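Metagenomic carboxyl esterase MGS0156 (Uncultured organism, PDB 5D8M) probably hydrolyses carboxylic ester bonds, acting as a carboxyl esterase. Local coordinates at residues 90-95 with 154-159. Sequence-based numbering, arbitrary orientation. Where two conformers were deposited one is given.
Sequences VLVPGL and FVTHSK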
loop_
_atom_site.group_PDB
_atom_site.type_symbol
_atom_site.label_atom_id
_atom_site.label_comp_id
_atom_site.label_asym_id
_atom_site.label_seq_id
_atom_site.Cartn_x
_atom_site.Cartn_y
_atom_site.Cartn_z
ATOM N N VAL A 90 11.812 3.940 -0.231
ATOM C CA VAL A 90 12.013 2.577 -0.673
ATOM C C VAL A 90 10.647 1.979 -0.992
ATOM O O VAL A 90 9.840 1.726 -0.097
ATOM C CB VAL A 90 12.748 1.749 0.391
ATOM C CG1 VAL A 90 13.024 0.352 -0.151
ATOM C CG2 VAL A 90 14.074 2.467 0.772
ATOM N N LEU A 91 10.409 1.781 -2.278
ATOM C CA LEU A 91 9.135 1.344 -2.819
ATOM C C LEU A 91 9.071 -0.181 -2.874
ATOM O O LEU A 91 9.916 -0.801 -3.468
ATOM C CB LEU A 91 8.932 1.917 -4.218
ATOM C CG LEU A 91 9.179 3.414 -4.389
ATOM C CD1 LEU A 91 9.176 3.834 -5.892
ATOM C CD2 LEU A 91 8.126 4.182 -3.605
ATOM N N VAL A 92 8.070 -0.769 -2.234
ATOM C CA VAL A 92 7.926 -2.206 -2.217
ATOM C C VAL A 92 6.548 -2.582 -2.723
ATOM O O VAL A 92 5.543 -2.265 -2.070
ATOM C CB VAL A 92 8.118 -2.775 -0.799
ATOM C CG1 VAL A 92 8.048 -4.288 -0.820
ATOM C CG2 VAL A 92 9.444 -2.274 -0.193
ATOM N N PRO A 93 6.486 -3.299 -3.865
ATOM C CA PRO A 93 5.194 -3.658 -4.461
ATOM C C PRO A 93 4.591 -4.915 -3.882
ATOM O O PRO A 93 5.190 -5.543 -3.016
ATOM C CB PRO A 93 5.540 -3.875 -5.936
ATOM C CG PRO A 93 6.900 -4.444 -5.876
ATOM C CD PRO A 93 7.608 -3.694 -4.738
ATOM N N GLY A 94 3.439 -5.306 -4.410
ATOM C CA GLY A 94 2.688 -6.421 -3.870
ATOM C C GLY A 94 2.554 -7.661 -4.741
ATOM O O GLY A 94 3.404 -7.959 -5.573
ATOM N N LEU A 95 1.473 -8.403 -4.498
ATOM C CA LEU A 95 1.209 -9.666 -5.150
ATOM C C LEU A 95 1.110 -9.492 -6.668
ATOM O O LEU A 95 0.389 -8.621 -7.147
ATOM C CB LEU A 95 -0.099 -10.271 -4.607
ATOM C CG LEU A 95 -0.432 -11.715 -4.987
ATOM C CD1 LEU A 95 0.568 -12.637 -4.316
ATOM C CD2 LEU A 95 -1.851 -12.053 -4.552
ATOM N N PHE A 154 9.985 3.478 3.899
ATOM C CA PHE A 154 9.313 2.520 3.028
ATOM C C PHE A 154 7.979 3.094 2.577
ATOM O O PHE A 154 7.252 3.680 3.382
ATOM C CB PHE A 154 9.068 1.181 3.739
ATOM C CG PHE A 154 10.319 0.349 3.934
ATOM C CD1 PHE A 154 10.831 -0.400 2.891
ATOM C CD2 PHE A 154 10.974 0.319 5.165
ATOM C CE1 PHE A 154 11.976 -1.182 3.049
ATOM C CE2 PHE A 154 12.124 -0.465 5.335
ATOM C CZ PHE A 154 12.619 -1.224 4.271
ATOM N N VAL A 155 7.690 2.945 1.286
ATOM C CA VAL A 155 6.366 3.209 0.755
ATOM C C VAL A 155 5.935 1.949 0.039
ATOM O O VAL A 155 6.567 1.538 -0.937
ATOM C CB VAL A 155 6.342 4.404 -0.204
ATOM C CG1 VAL A 155 4.927 4.647 -0.695
ATOM C CG2 VAL A 155 6.878 5.658 0.518
ATOM N N THR A 156 4.906 1.305 0.576
ATOM C CA THR A 156 4.598 -0.066 0.220
ATOM C C THR A 156 3.194 -0.140 -0.332
ATOM O O THR A 156 2.362 0.716 -0.016
ATOM C CB THR A 156 4.739 -1.001 1.469
ATOM O OG1 THR A 156 3.761 -0.653 2.466
ATOM C CG2 THR A 156 6.104 -0.831 2.124
ATOM N N HIS A 157 2.924 -1.162 -1.147
ATOM C CA HIS A 157 1.598 -1.349 -1.720
ATOM C C HIS A 157 1.165 -2.803 -1.517
ATOM O O HIS A 157 1.964 -3.735 -1.717
ATOM C CB HIS A 157 1.605 -0.982 -3.222
ATOM C CG HIS A 157 0.286 -1.184 -3.915
ATOM N ND1 HIS A 157 0.139 -2.024 -4.998
ATOM C CD2 HIS A 157 -0.934 -0.640 -3.693
ATOM C CE1 HIS A 157 -1.112 -1.983 -5.420
ATOM N NE2 HIS A 157 -1.783 -1.145 -4.649
ATOM N N SER A 158 -0.087 -2.976 -1.096
ATOM C CA SER A 158 -0.678 -4.305 -1.028
ATOM C C SER A 158 0.135 -5.265 -0.142
ATOM O O SER A 158 0.454 -4.977 1.003
ATOM C CB SER A 158 -0.806 -4.851 -2.448
ATOM O OG SER A 158 -1.580 -6.034 -2.495
ATOM N N LYS A 159 0.504 -6.408 -0.713
ATOM C CA LYS A 159 1.301 -7.389 0.032
ATOM C C LYS A 159 2.694 -6.851 0.429
ATOM O O LYS A 159 3.333 -7.347 1.374
ATOM C CB LYS A 159 1.440 -8.682 -0.791
ATOM C CG LYS A 159 2.179 -9.813 -0.047
ATOM C CD LYS A 159 2.079 -11.144 -0.791
ATOM C CE LYS A 159 3.158 -12.118 -0.311
ATOM N NZ LYS A 159 4.542 -11.619 -0.711
HETATM O O HOH W 1 2.064 -3.456 -6.216
#
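Val90 and Phe154 lie side by side where strands 87-92 and 151-157 run parallel in the central sheet of an alpha/beta-hydrolase type of fold. Val155 N bonds to Val90 O, Val92 N to Val155 O, and His157 N to Val92 O at 3.0 Å, the ladder of a parallel pair. Beta-branched valines suit these extended backbones. In Phe154, CB lies 4.0 Å from Val90 O; CG stands anti to its own carbonyl carbon (chi1 -73°), carrying the ring back along its strand, and the turn of the ring brings CD1 toward Val90 and Val92. CD1 then lies 3.8 Å from Val90 CB and also meets Val92 CG2, which sits at the ring edge; CE1 reaches Val90 CG1 at 3.7 Å. This large apolar side chain suits a buried place, where it also touches Ile139 and Val143 of helix 132-143. An alanine here would probably open a gap between the two valines and that helix. On the other face, Leu91 CD2 packs on Val155 CB at 3.8 Å.

Beyond the strands, Ser158 adopts positive phi (57°) in a sharp turn, the nucleophile elbow expected of this fold, and its OG makes a weak hydrogen bond to His299 NE2. Glycine suits position 94, since a CB there would clash with Ser158 CB. A water joins the loop after strand 87-92 to the His157 ring, lying in the ring plane, 2.7 Å from His157 ND1 and accepting from Gly94 N.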